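Local atomic coordinates of elongation factor G (Thermus thermophilus, PDB entry 2DY1), a protein that binds GTP and a magnesium ion and probably acts as a GTPase that promotes translocation during the elongation phase of protein synthesis. Residues A[180-185]-A[189-194]; A[289-292]-A[298-301]; A[334-339]-A[349-354]; A[516-521]-A[551-556]; A[528-533]-A[558-563]. All blocks are in the same frame, centred on the assembly; numbering follows the deposited sequence.

Contact 1: residues A[180-185]-A[189-194]; sequences AYRYEN and REAEVP
Three backbone hydrogen bonds join Ala-180 and Arg-182 to Ala-191 and Arg-189 across an antiparallel hairpin. Arg-182 and Arg-189 exchange both of theirs: Arg-182 N gives to Arg-189 O at 2.8 Å, and Arg-189 N returns one to Arg-182 O at 3.0 Å. Ala-191 N reaches Ala-180 O at 2.8 Å. The non-hydrogen-bonded pair between them, Tyr-181 with Glu-190, adds a CA-H...O contact from Tyr-181 CA to Arg-189 O.

The Tyr-181 ring sets CD2 3.8 Å from Glu-190 CA. The Tyr-181 and Glu-190 side chains slant past each other, ring and carboxylate planes 33° apart, and Glu-190, extended with CG opposite its own N (chi1 -168°), brings CG to 3.2 Å from Ala-180 O. Apolar contacts are few and short-chained: on the other face of the sheet, Ala-180 CB meets Ala-191 CB and, at 4.2 Å, Val-193 CG2.

A water joins the two strands at the Ala-180 end, accepting from Ala-180 N and donating to Glu-190 OE2 and to Ala-191 O, the latter at 2.6 Å. Arg-182 ties its own strand to Glu-184 beside it, through an NH1-OE1 salt bridge, and to Glu-165 on strand 156-165. Main-chain bonds and water thus hold strand 187-191 at the edge of the GTP-binding domain's sheet.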
# COMPACT_ATOMS: atom_id res chain seq x y z
N ALA A 180 23.60 -28.49 -20.12
CA ALA A 180 24.16 -27.45 -19.27
C ALA A 180 24.74 -26.34 -20.13
O ALA A 180 25.13 -26.55 -21.29
CB ALA A 180 25.23 -28.04 -18.36
N TYR A 181 24.82 -25.15 -19.54
CA TYR A 181 25.33 -23.98 -20.23
C TYR A 181 26.16 -23.14 -19.29
O TYR A 181 25.73 -22.86 -18.17
CB TYR A 181 24.16 -23.13 -20.74
CG TYR A 181 23.20 -23.92 -21.60
CD1 TYR A 181 22.16 -24.64 -21.02
CD2 TYR A 181 23.41 -24.03 -22.97
CE1 TYR A 181 21.34 -25.47 -21.80
CE2 TYR A 181 22.60 -24.86 -23.76
CZ TYR A 181 21.57 -25.57 -23.17
OH TYR A 181 20.78 -26.38 -23.96
N ARG A 182 27.33 -22.72 -19.74
CA ARG A 182 28.18 -21.88 -18.91
C ARG A 182 28.25 -20.50 -19.52
O ARG A 182 28.09 -20.33 -20.74
CB ARG A 182 29.59 -22.48 -18.79
CG ARG A 182 30.43 -22.39 -20.03
CD ARG A 182 31.80 -23.07 -19.84
NE ARG A 182 32.56 -22.60 -18.68
CZ ARG A 182 33.31 -21.50 -18.64
NH1 ARG A 182 33.42 -20.72 -19.72
NH2 ARG A 182 33.95 -21.19 -17.53
N TYR A 183 28.49 -19.50 -18.68
CA TYR A 183 28.57 -18.13 -19.13
C TYR A 183 29.92 -17.49 -18.84
O TYR A 183 30.53 -17.73 -17.81
CB TYR A 183 27.50 -17.29 -18.43
CG TYR A 183 26.11 -17.64 -18.84
CD1 TYR A 183 25.50 -18.82 -18.39
CD2 TYR A 183 25.40 -16.83 -19.72
CE1 TYR A 183 24.22 -19.17 -18.81
CE2 TYR A 183 24.14 -17.17 -20.15
CZ TYR A 183 23.55 -18.33 -19.69
OH TYR A 183 22.28 -18.65 -20.10
N GLU A 184 30.37 -16.68 -19.78
CA GLU A 184 31.59 -15.92 -19.60
C GLU A 184 31.24 -14.61 -20.27
O GLU A 184 30.94 -14.57 -21.46
CB GLU A 184 32.79 -16.62 -20.24
CG GLU A 184 33.33 -17.74 -19.35
CD GLU A 184 34.83 -17.94 -19.47
OE1 GLU A 184 35.29 -18.48 -20.49
OE2 GLU A 184 35.55 -17.56 -18.52
N ASN A 185 31.20 -13.55 -19.46
CA ASN A 185 30.86 -12.22 -19.94
C ASN A 185 29.46 -12.16 -20.57
O ASN A 185 29.27 -11.55 -21.61
CB ASN A 185 31.90 -11.75 -20.96
CG ASN A 185 33.30 -11.84 -20.41
OD1 ASN A 185 33.58 -11.34 -19.32
ND2 ASN A 185 34.19 -12.48 -21.16
N ARG A 189 27.62 -20.75 -23.64
CA ARG A 189 28.10 -21.86 -24.47
C ARG A 189 27.68 -23.12 -23.76
O ARG A 189 27.67 -23.16 -22.52
CB ARG A 189 29.59 -21.93 -24.58
CG ARG A 189 30.35 -20.76 -25.30
CD ARG A 189 30.21 -20.72 -26.85
NE ARG A 189 30.67 -21.91 -27.61
CZ ARG A 189 31.85 -22.13 -28.20
NH1 ARG A 189 32.06 -23.24 -28.88
NH2 ARG A 189 32.82 -21.25 -28.02
N GLU A 190 27.29 -24.14 -24.52
CA GLU A 190 26.87 -25.40 -23.91
C GLU A 190 28.07 -26.04 -23.21
O GLU A 190 29.21 -25.90 -23.64
CB GLU A 190 26.32 -26.38 -24.97
CG GLU A 190 25.61 -27.57 -24.32
CD GLU A 190 24.88 -28.49 -25.29
OE1 GLU A 190 24.73 -28.13 -26.49
OE2 GLU A 190 24.45 -29.57 -24.85
N ALA A 191 27.78 -26.72 -22.12
CA ALA A 191 28.79 -27.38 -21.32
C ALA A 191 28.25 -28.76 -21.00
O ALA A 191 27.07 -29.06 -21.22
CB ALA A 191 29.04 -26.59 -20.03
N GLU A 192 29.12 -29.63 -20.48
CA GLU A 192 28.68 -30.96 -20.12
C GLU A 192 28.13 -30.94 -18.71
O GLU A 192 28.58 -30.14 -17.88
CB GLU A 192 29.86 -31.94 -20.14
CG GLU A 192 30.50 -32.09 -21.48
CD GLU A 192 29.80 -33.13 -22.32
OE1 GLU A 192 28.65 -33.49 -22.00
OE2 GLU A 192 30.41 -33.58 -23.31
N VAL A 193 27.15 -31.80 -18.43
CA VAL A 193 26.63 -31.90 -17.07
C VAL A 193 27.76 -32.64 -16.36
O VAL A 193 28.17 -33.72 -16.79
CB VAL A 193 25.36 -32.76 -16.98
CG1 VAL A 193 25.02 -33.00 -15.51
CG2 VAL A 193 24.19 -32.08 -17.69
N PRO A 194 28.30 -32.05 -15.28
CA PRO A 194 29.40 -32.73 -14.57
C PRO A 194 29.02 -34.16 -14.16
O PRO A 194 27.91 -34.39 -13.68
CB PRO A 194 29.63 -31.83 -13.36
CG PRO A 194 29.24 -30.48 -13.85
CD PRO A 194 27.98 -30.77 -14.64
O HOH W 1 24.97 -30.23 -22.25

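Contact 2: residues A[289-292]-A[298-301]; sequences FKVQ and GQVA
The beta hairpin of strands 285-294 and 298-307 is held here by Gln-292 and Val-300, an antiparallel hydrogen-bonded pair. Gln-292 N donates to Val-300 O at 3.0 Å, and Val-300 N donates to Gln-292 O at 2.9 Å. Two CA-H...O contacts flank them, from Val-291 CA to Val-300 O and from Gln-299 CA to Gln-292 O, both 3.5 Å.

Val-291 and Ala-301 form the neighbouring non-hydrogen-bonded pair. Val-291 turns CG1 opposite its backbone N (chi1 167°), which brings that methyl to 3.7 Å from Gln-299 CG, the two side chains crossing at a slant. The strands form the middle of the four-stranded sheet of domain II, with strand 347-350 beyond 298-307. The side carrying Gln-292, with Lys-290 beside it, meets Arg-63, Thr-64 and Glu-90 of the GTP-binding domain.

There Lys-290 NZ donates to Gln-292 OE1 at 2.9 Å, approaching from above the amide plane. The same ammonium pairs with Glu-90 and bonds to Thr-64 O, while Gln-292 OE1 also receives Arg-63 NE. The Lys-290 side chain lies about 8 Å from that of the magnesium ligand Thr-61.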
# COMPACT_ATOMS: atom_id res chain seq x y z
N PHE A 289 -3.66 1.45 -14.34
CA PHE A 289 -3.15 0.83 -13.11
C PHE A 289 -2.23 1.73 -12.32
O PHE A 289 -1.96 1.47 -11.16
CB PHE A 289 -2.48 -0.53 -13.40
CG PHE A 289 -1.18 -0.44 -14.13
CD1 PHE A 289 0.04 -0.43 -13.43
CD2 PHE A 289 -1.16 -0.41 -15.53
CE1 PHE A 289 1.27 -0.41 -14.15
CE2 PHE A 289 0.03 -0.39 -16.24
CZ PHE A 289 1.25 -0.39 -15.55
N LYS A 290 -1.73 2.77 -12.97
CA LYS A 290 -0.89 3.76 -12.27
C LYS A 290 -0.82 5.04 -13.06
O LYS A 290 -1.12 5.07 -14.27
CB LYS A 290 0.54 3.24 -12.01
CG LYS A 290 1.39 3.11 -13.25
CD LYS A 290 2.88 2.92 -12.94
CE LYS A 290 3.54 4.28 -12.64
NZ LYS A 290 4.89 4.13 -11.98
N VAL A 291 -0.36 6.08 -12.38
CA VAL A 291 -0.24 7.39 -12.99
C VAL A 291 1.07 8.03 -12.57
O VAL A 291 1.51 7.83 -11.43
CB VAL A 291 -1.39 8.31 -12.49
CG1 VAL A 291 -1.11 9.76 -12.86
CG2 VAL A 291 -2.73 7.86 -13.11
N GLN A 292 1.73 8.71 -13.50
CA GLN A 292 2.93 9.50 -13.15
C GLN A 292 2.59 10.95 -13.47
O GLN A 292 1.84 11.21 -14.40
CB GLN A 292 4.15 9.17 -14.01
CG GLN A 292 4.89 7.89 -13.68
CD GLN A 292 5.40 7.86 -12.25
OE1 GLN A 292 5.02 7.00 -11.47
NE2 GLN A 292 6.29 8.81 -11.92
N GLY A 298 3.94 16.43 -17.44
CA GLY A 298 2.49 16.44 -17.34
C GLY A 298 2.04 15.05 -16.92
O GLY A 298 2.87 14.16 -16.75
N GLN A 299 0.74 14.85 -16.76
CA GLN A 299 0.21 13.57 -16.32
C GLN A 299 0.24 12.50 -17.41
O GLN A 299 -0.13 12.76 -18.55
CB GLN A 299 -1.22 13.75 -15.78
CG GLN A 299 -1.90 12.47 -15.25
CD GLN A 299 -2.98 12.73 -14.22
OE1 GLN A 299 -3.87 11.91 -14.00
NE2 GLN A 299 -2.89 13.87 -13.55
N VAL A 300 0.75 11.32 -17.06
CA VAL A 300 0.79 10.20 -17.98
C VAL A 300 0.06 9.05 -17.27
O VAL A 300 0.39 8.71 -16.14
CB VAL A 300 2.24 9.74 -18.31
CG1 VAL A 300 2.21 8.47 -19.15
CG2 VAL A 300 2.97 10.84 -19.06
N ALA A 301 -0.94 8.48 -17.95
CA ALA A 301 -1.72 7.38 -17.41
C ALA A 301 -1.16 6.10 -18.02
O ALA A 301 -0.86 6.04 -19.22
CB ALA A 301 -3.20 7.55 -17.77

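Contact 3: residues A[334-339]-A[349-354]; sequences KDLLEV and GVPKAE
The pyrrolidine ring of Pro-351 is the one ring in this contact, and Leu-336 meets it with a single methyl. Leu-336 CD1 lies 4.1 Å from Pro-351 CB and 4.2 Å from Pro-351 CD, so that it touches the two carbons flanking CG.

The second methyl of the leucine goes to the main chain. Leu-336 CD2 rests 3.9 Å from Gly-349 CA and 4.2 Å from Gly-349 O. A side chain on residue 349 would point at the leucine, and its absence makes room for CD2. The fork of the leucine therefore bridges two residues of the 349-354 segment, one branch on the glycine and the other on the proline. Its torsions place it there: chi1 (-70°) sets CG opposite the carbonyl carbon, and chi2 (-177°) puts CD1 anti to CA, reaching out to the proline, while CD2 is left to the glycine.

No hydrogen bond crosses between the segments, and the nearest alpha carbons, those of Leu-336 and Gly-349, are 6.5 Å apart. The contact is apolar throughout. Tyr-329 of strand 323-332 touches both Leu-336 and Pro-351; Met-297 also packs on the leucine.

Strand 335-343 and strand 347-350 belong to two different antiparallel sheets. The backbone bond between Gly-349 and Tyr-329, the latter on the strand next to 335-343, links those sheets, and Leu-336 packs beside that junction, consistent with the beta barrel of domain II in translational GTPases.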
# COMPACT_ATOMS: atom_id res chain seq x y z
N LYS A 334 10.86 6.12 -18.23
CA LYS A 334 10.25 7.42 -18.44
C LYS A 334 9.97 7.80 -19.89
O LYS A 334 9.34 8.83 -20.14
CB LYS A 334 11.11 8.52 -17.80
CG LYS A 334 12.35 8.96 -18.60
CD LYS A 334 13.16 9.93 -17.74
CE LYS A 334 14.37 10.43 -18.50
NZ LYS A 334 15.14 11.38 -17.63
N ASP A 335 10.43 6.98 -20.84
CA ASP A 335 10.25 7.28 -22.27
C ASP A 335 8.95 6.70 -22.82
O ASP A 335 8.48 5.67 -22.35
CB ASP A 335 11.43 6.74 -23.08
CG ASP A 335 12.73 7.50 -22.82
OD1 ASP A 335 13.68 6.92 -22.27
OD2 ASP A 335 12.78 8.69 -23.17
N LEU A 336 8.34 7.40 -23.78
CA LEU A 336 7.12 6.90 -24.42
C LEU A 336 7.50 6.64 -25.87
O LEU A 336 7.95 7.54 -26.58
CB LEU A 336 5.99 7.93 -24.36
CG LEU A 336 5.37 8.20 -22.98
CD1 LEU A 336 4.24 9.20 -23.11
CD2 LEU A 336 4.87 6.89 -22.39
N LEU A 337 7.33 5.39 -26.30
CA LEU A 337 7.70 4.99 -27.66
C LEU A 337 6.43 4.80 -28.49
O LEU A 337 5.57 4.01 -28.13
CB LEU A 337 8.50 3.67 -27.61
CG LEU A 337 9.57 3.61 -26.51
CD1 LEU A 337 10.18 2.22 -26.44
CD2 LEU A 337 10.64 4.64 -26.79
N GLU A 338 6.32 5.51 -29.61
CA GLU A 338 5.12 5.40 -30.41
C GLU A 338 5.04 4.07 -31.17
O GLU A 338 6.04 3.57 -31.70
CB GLU A 338 4.99 6.59 -31.38
CG GLU A 338 3.66 6.59 -32.10
CD GLU A 338 3.28 7.94 -32.71
OE1 GLU A 338 4.15 8.84 -32.79
OE2 GLU A 338 2.11 8.08 -33.11
N VAL A 339 3.84 3.50 -31.19
CA VAL A 339 3.61 2.25 -31.88
C VAL A 339 2.40 2.43 -32.78
O VAL A 339 1.63 3.36 -32.59
CB VAL A 339 3.38 1.06 -30.92
CG1 VAL A 339 4.65 0.84 -30.09
CG2 VAL A 339 2.17 1.31 -30.02
N GLY A 349 1.24 4.09 -22.50
CA GLY A 349 1.42 5.30 -21.71
C GLY A 349 0.63 6.35 -22.46
O GLY A 349 0.89 6.58 -23.64
N VAL A 350 -0.34 6.98 -21.80
CA VAL A 350 -1.18 8.00 -22.43
C VAL A 350 -0.77 9.37 -21.90
O VAL A 350 -0.96 9.65 -20.72
CB VAL A 350 -2.68 7.74 -22.07
CG1 VAL A 350 -3.58 8.77 -22.75
CG2 VAL A 350 -3.08 6.34 -22.51
N PRO A 351 -0.18 10.23 -22.75
CA PRO A 351 0.23 11.57 -22.30
C PRO A 351 -0.95 12.54 -22.22
O PRO A 351 -2.04 12.22 -22.71
CB PRO A 351 1.27 11.98 -23.33
CG PRO A 351 0.69 11.40 -24.59
CD PRO A 351 0.27 9.99 -24.13
N LYS A 352 -0.74 13.70 -21.61
CA LYS A 352 -1.79 14.72 -21.43
C LYS A 352 -3.01 14.03 -20.84
O LYS A 352 -4.14 14.26 -21.25
CB LYS A 352 -2.17 15.34 -22.78
CG LYS A 352 -1.04 16.02 -23.52
CD LYS A 352 -1.50 16.40 -24.93
CE LYS A 352 -0.40 17.08 -25.73
NZ LYS A 352 -0.83 17.34 -27.13
N ALA A 353 -2.77 13.18 -19.85
CA ALA A 353 -3.83 12.40 -19.23
C ALA A 353 -4.42 12.96 -17.94
O ALA A 353 -4.82 12.20 -17.08
CB ALA A 353 -3.31 10.98 -18.98
N GLU A 354 -4.50 14.28 -17.80
CA GLU A 354 -5.05 14.84 -16.58
C GLU A 354 -6.44 14.32 -16.20
O GLU A 354 -6.81 14.33 -15.03
CB GLU A 354 -5.07 16.37 -16.69
CG GLU A 354 -3.72 17.07 -16.42
CD GLU A 354 -2.64 16.81 -17.48
OE1 GLU A 354 -2.96 16.56 -18.67
OE2 GLU A 354 -1.44 16.89 -17.13

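Contact 4: residues A[516-521]-A[551-556]; sequences IKEAAK and AFQIAA
Ile-516 and Ala-556 bring helices 509-520 and 549-566 together, with alpha carbons 5.6 Å apart. Ala-556 directs its methyl at the other helix, and Ala-556 CB comes to 4.1 Å from Ile-516 N and 4.2 Å from Ile-516 CG1. The isoleucine presents the flank of its side chain: CG1 stands beside the backbone N (chi1 -77°), which leaves CG1 facing the alanine methyl. With only a methyl on one side, the two backbones can lie close.

Toward the solvent side, Glu-518 and Gln-553 reach for each other from neighbouring helix surfaces. Both chains are extended beyond CG, and their carboxylate and amide planes are turned 63° apart. Gln-553 NE2 faces both oxygens of the carboxylate, at 3.5 Å from Glu-518 OE1 and 3.8 Å from Glu-518 OE2. The glutamine also packs on Ala-511 and Glu-514 of the first helix.

On the sheet side, Ile-516 rests on Leu-485 and Ala-555 on Val-483, both of strand 477-489. A Glu-Gln pair toward the solvent, beside a small apolar contact, thus accompanies the meeting of two helices over one sheet, as in the ribosomal protein S5-like alpha/beta fold of EF-G domain IV.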
# COMPACT_ATOMS: atom_id res chain seq x y z
N ILE A 516 -25.81 23.80 23.27
CA ILE A 516 -25.04 22.97 24.18
C ILE A 516 -23.94 22.27 23.40
O ILE A 516 -22.79 22.23 23.83
CB ILE A 516 -25.94 21.91 24.89
CG1 ILE A 516 -26.74 22.60 26.00
CG2 ILE A 516 -25.08 20.79 25.47
CD1 ILE A 516 -28.15 22.03 26.18
N LYS A 517 -24.29 21.71 22.24
CA LYS A 517 -23.29 21.02 21.44
C LYS A 517 -22.18 21.98 21.01
O LYS A 517 -21.00 21.62 21.02
CB LYS A 517 -23.93 20.36 20.22
CG LYS A 517 -24.73 19.09 20.55
CD LYS A 517 -25.35 18.52 19.28
CE LYS A 517 -26.01 17.17 19.53
NZ LYS A 517 -26.61 16.62 18.28
N GLU A 518 -22.55 23.21 20.65
CA GLU A 518 -21.55 24.19 20.23
C GLU A 518 -20.59 24.56 21.35
O GLU A 518 -19.38 24.64 21.14
CB GLU A 518 -22.26 25.42 19.65
CG GLU A 518 -23.07 25.07 18.40
CD GLU A 518 -23.97 26.19 17.90
OE1 GLU A 518 -24.27 27.13 18.67
OE2 GLU A 518 -24.41 26.12 16.73
N ALA A 519 -21.11 24.76 22.56
CA ALA A 519 -20.26 25.12 23.68
C ALA A 519 -19.40 23.93 24.09
O ALA A 519 -18.30 24.09 24.63
CB ALA A 519 -21.10 25.58 24.87
N ALA A 520 -19.90 22.72 23.83
CA ALA A 520 -19.15 21.53 24.21
C ALA A 520 -17.92 21.34 23.33
O ALA A 520 -17.03 20.56 23.68
CB ALA A 520 -20.06 20.30 24.14
N LYS A 521 -17.85 22.06 22.22
CA LYS A 521 -16.69 21.95 21.32
C LYS A 521 -15.43 22.48 22.00
O LYS A 521 -14.31 22.07 21.66
CB LYS A 521 -16.94 22.72 20.03
CG LYS A 521 -17.96 22.08 19.10
CD LYS A 521 -18.29 22.99 17.93
CE LYS A 521 -19.27 22.33 16.97
NZ LYS A 521 -19.68 23.26 15.87
N ALA A 551 -31.30 33.47 20.60
CA ALA A 551 -31.33 33.79 22.02
C ALA A 551 -31.24 32.51 22.84
O ALA A 551 -30.54 32.47 23.86
CB ALA A 551 -32.62 34.52 22.36
N PHE A 552 -31.91 31.47 22.37
CA PHE A 552 -31.85 30.20 23.10
C PHE A 552 -30.54 29.45 22.89
O PHE A 552 -30.08 28.76 23.79
CB PHE A 552 -33.07 29.32 22.78
CG PHE A 552 -34.24 29.55 23.70
CD1 PHE A 552 -35.36 30.26 23.28
CD2 PHE A 552 -34.16 29.15 25.04
CE1 PHE A 552 -36.39 30.57 24.18
CE2 PHE A 552 -35.18 29.46 25.95
CZ PHE A 552 -36.30 30.17 25.51
N GLN A 553 -29.91 29.59 21.71
CA GLN A 553 -28.63 28.92 21.47
C GLN A 553 -27.61 29.55 22.40
O GLN A 553 -26.80 28.86 23.01
CB GLN A 553 -28.15 29.12 20.02
CG GLN A 553 -29.06 28.55 18.96
CD GLN A 553 -28.47 28.68 17.55
OE1 GLN A 553 -29.20 28.75 16.56
NE2 GLN A 553 -27.14 28.72 17.46
N ILE A 554 -27.65 30.88 22.51
CA ILE A 554 -26.71 31.58 23.38
C ILE A 554 -26.97 31.25 24.85
O ILE A 554 -26.04 30.97 25.60
CB ILE A 554 -26.80 33.12 23.20
CG1 ILE A 554 -26.48 33.50 21.75
CG2 ILE A 554 -25.85 33.81 24.17
CD1 ILE A 554 -26.63 34.98 21.46
N ALA A 555 -28.24 31.31 25.27
CA ALA A 555 -28.57 31.01 26.65
C ALA A 555 -28.09 29.60 27.00
O ALA A 555 -27.55 29.37 28.08
CB ALA A 555 -30.07 31.15 26.87
N ALA A 556 -28.30 28.67 26.07
CA ALA A 556 -27.89 27.28 26.29
C ALA A 556 -26.36 27.17 26.39
O ALA A 556 -25.84 26.46 27.26
CB ALA A 556 -28.44 26.39 25.15

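Contact 5: residues A[528-533]-A[558-563]; sequences FPVMGF and LAFKKV
Val-530 and Phe-560 mark the nearest backbone approach, with alpha carbons still 10.6 Å apart, so that side chains alone span the gap. The 528-533 segment is irregular until Phe-533 opens strand 533-541; Gly-532, with a positive phi of 64°, turns the chain just before it. The 558-563 segment is continuous helix.

Phe-560 carries the contact. Its CG points opposite its backbone N (chi1 -176°), which sends the ring out from the helix toward the irregular segment. Phe-533 comes to meet it from the opposite direction, and Phe-560 CE2 settles over one face of the Phe-533 ring, 3.6 Å from Phe-533 CZ and offset toward the rim. The ring centroids lie 5.2 Å apart with planes at 56°, an oblique pairing. At the edge of the Phe-560 ring, near its plane, Val-530 CG1 approaches Phe-560 CZ at 4.1 Å. One ring is therefore touched by an aromatic neighbour and by a branched aliphatic one.

Leu-487 of strand 477-489 packs on both phenylalanines, and Ala-520 of helix 509-520 touches both as well. The cluster belongs to the hydrophobic core between helices and sheet in the S5-like fold of domain IV.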
# COMPACT_ATOMS: atom_id res chain seq x y z
N PHE A 528 -10.62 21.88 24.98
CA PHE A 528 -10.77 20.72 24.10
C PHE A 528 -12.24 20.28 24.05
O PHE A 528 -13.01 20.64 24.94
CB PHE A 528 -9.91 19.57 24.61
CG PHE A 528 -8.44 19.82 24.51
CD1 PHE A 528 -7.66 19.95 25.65
CD2 PHE A 528 -7.81 19.87 23.27
CE1 PHE A 528 -6.28 20.13 25.56
CE2 PHE A 528 -6.43 20.06 23.17
CZ PHE A 528 -5.67 20.18 24.31
N PRO A 529 -12.64 19.51 23.01
CA PRO A 529 -14.04 19.05 22.93
C PRO A 529 -14.44 18.30 24.19
O PRO A 529 -13.65 17.53 24.74
CB PRO A 529 -14.04 18.14 21.70
CG PRO A 529 -12.98 18.77 20.83
CD PRO A 529 -11.88 19.05 21.84
N VAL A 530 -15.68 18.53 24.64
CA VAL A 530 -16.17 17.88 25.86
C VAL A 530 -17.05 16.69 25.53
O VAL A 530 -17.85 16.73 24.59
CB VAL A 530 -17.00 18.86 26.73
CG1 VAL A 530 -17.30 18.23 28.09
CG2 VAL A 530 -16.24 20.18 26.90
N MET A 531 -16.89 15.62 26.30
CA MET A 531 -17.66 14.41 26.10
C MET A 531 -18.03 13.79 27.45
O MET A 531 -17.69 14.31 28.51
CB MET A 531 -16.86 13.39 25.28
CG MET A 531 -15.53 12.97 25.91
SD MET A 531 -14.66 11.66 24.97
CE MET A 531 -15.41 11.85 23.42
N GLY A 532 -18.74 12.67 27.39
CA GLY A 532 -19.12 11.97 28.61
C GLY A 532 -20.04 12.72 29.56
O GLY A 532 -19.81 12.73 30.77
N PHE A 533 -21.09 13.34 29.02
CA PHE A 533 -22.05 14.04 29.88
C PHE A 533 -23.45 13.94 29.34
O PHE A 533 -23.67 13.82 28.13
CB PHE A 533 -21.70 15.52 30.03
CG PHE A 533 -21.79 16.31 28.76
CD1 PHE A 533 -20.68 16.49 27.94
CD2 PHE A 533 -23.01 16.88 28.37
CE1 PHE A 533 -20.76 17.22 26.76
CE2 PHE A 533 -23.10 17.60 27.18
CZ PHE A 533 -21.98 17.78 26.37
N LEU A 558 -24.26 29.59 27.28
CA LEU A 558 -23.87 30.23 28.53
C LEU A 558 -24.11 29.28 29.68
O LEU A 558 -23.29 29.18 30.60
CB LEU A 558 -24.68 31.51 28.75
CG LEU A 558 -24.36 32.70 27.84
CD1 LEU A 558 -25.28 33.87 28.18
CD2 LEU A 558 -22.90 33.11 28.04
N ALA A 559 -25.23 28.56 29.63
CA ALA A 559 -25.56 27.61 30.68
C ALA A 559 -24.51 26.50 30.69
O ALA A 559 -24.02 26.12 31.75
CB ALA A 559 -26.97 27.03 30.46
N PHE A 560 -24.15 25.99 29.51
CA PHE A 560 -23.15 24.93 29.47
C PHE A 560 -21.81 25.37 30.08
O PHE A 560 -21.23 24.67 30.91
CB PHE A 560 -22.94 24.44 28.03
CG PHE A 560 -22.00 23.27 27.94
CD1 PHE A 560 -20.62 23.49 27.83
CD2 PHE A 560 -22.47 21.97 28.05
CE1 PHE A 560 -19.72 22.40 27.83
CE2 PHE A 560 -21.58 20.88 28.06
CZ PHE A 560 -20.21 21.11 27.95
N LYS A 561 -21.32 26.53 29.67
CA LYS A 561 -20.05 27.03 30.19
C LYS A 561 -20.06 27.18 31.71
O LYS A 561 -19.12 26.76 32.40
CB LYS A 561 -19.70 28.37 29.55
CG LYS A 561 -19.64 28.35 28.03
CD LYS A 561 -18.50 27.49 27.51
CE LYS A 561 -18.35 27.64 26.00
NZ LYS A 561 -17.23 26.83 25.44
N LYS A 562 -21.11 27.80 32.24
CA LYS A 562 -21.22 28.00 33.68
C LYS A 562 -21.29 26.68 34.44
O LYS A 562 -20.56 26.45 35.40
CB LYS A 562 -22.48 28.82 34.00
CG LYS A 562 -22.75 28.98 35.49
CD LYS A 562 -24.10 29.66 35.75
CE LYS A 562 -24.23 30.99 35.01
NZ LYS A 562 -25.51 31.72 35.33
N VAL A 563 -22.18 25.79 33.99
CA VAL A 563 -22.34 24.52 34.68
C VAL A 563 -21.15 23.58 34.60
O VAL A 563 -20.79 22.95 35.60
CB VAL A 563 -23.63 23.80 34.18
CG1 VAL A 563 -23.86 22.53 34.97
CG2 VAL A 563 -24.83 24.74 34.33

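Contacts 2 and 5 are buried, whereas contacts 1, 3 and 4 are partly exposed. The two hairpins, contacts 1 and 2, rest on main-chain hydrogen bonds; contact 1 lies at one edge of the GTP-binding domain's sheet, and contact 2 sits inside domain II beside that domain. Contacts 2 and 3 adjoin, Ala-301 O receiving Val-350 N at 2.8 Å, yet contact 3 has no hydrogen bond between its segments, whose strands are not paired with each other, and rests on a leucine. Contacts 4 and 5 share helix 549-566 in domain IV: an alanine-isoleucine contact with a polar pair at its side gives way to an aromatic cluster. Contacts 1 and 4 have centres about 85 Å apart.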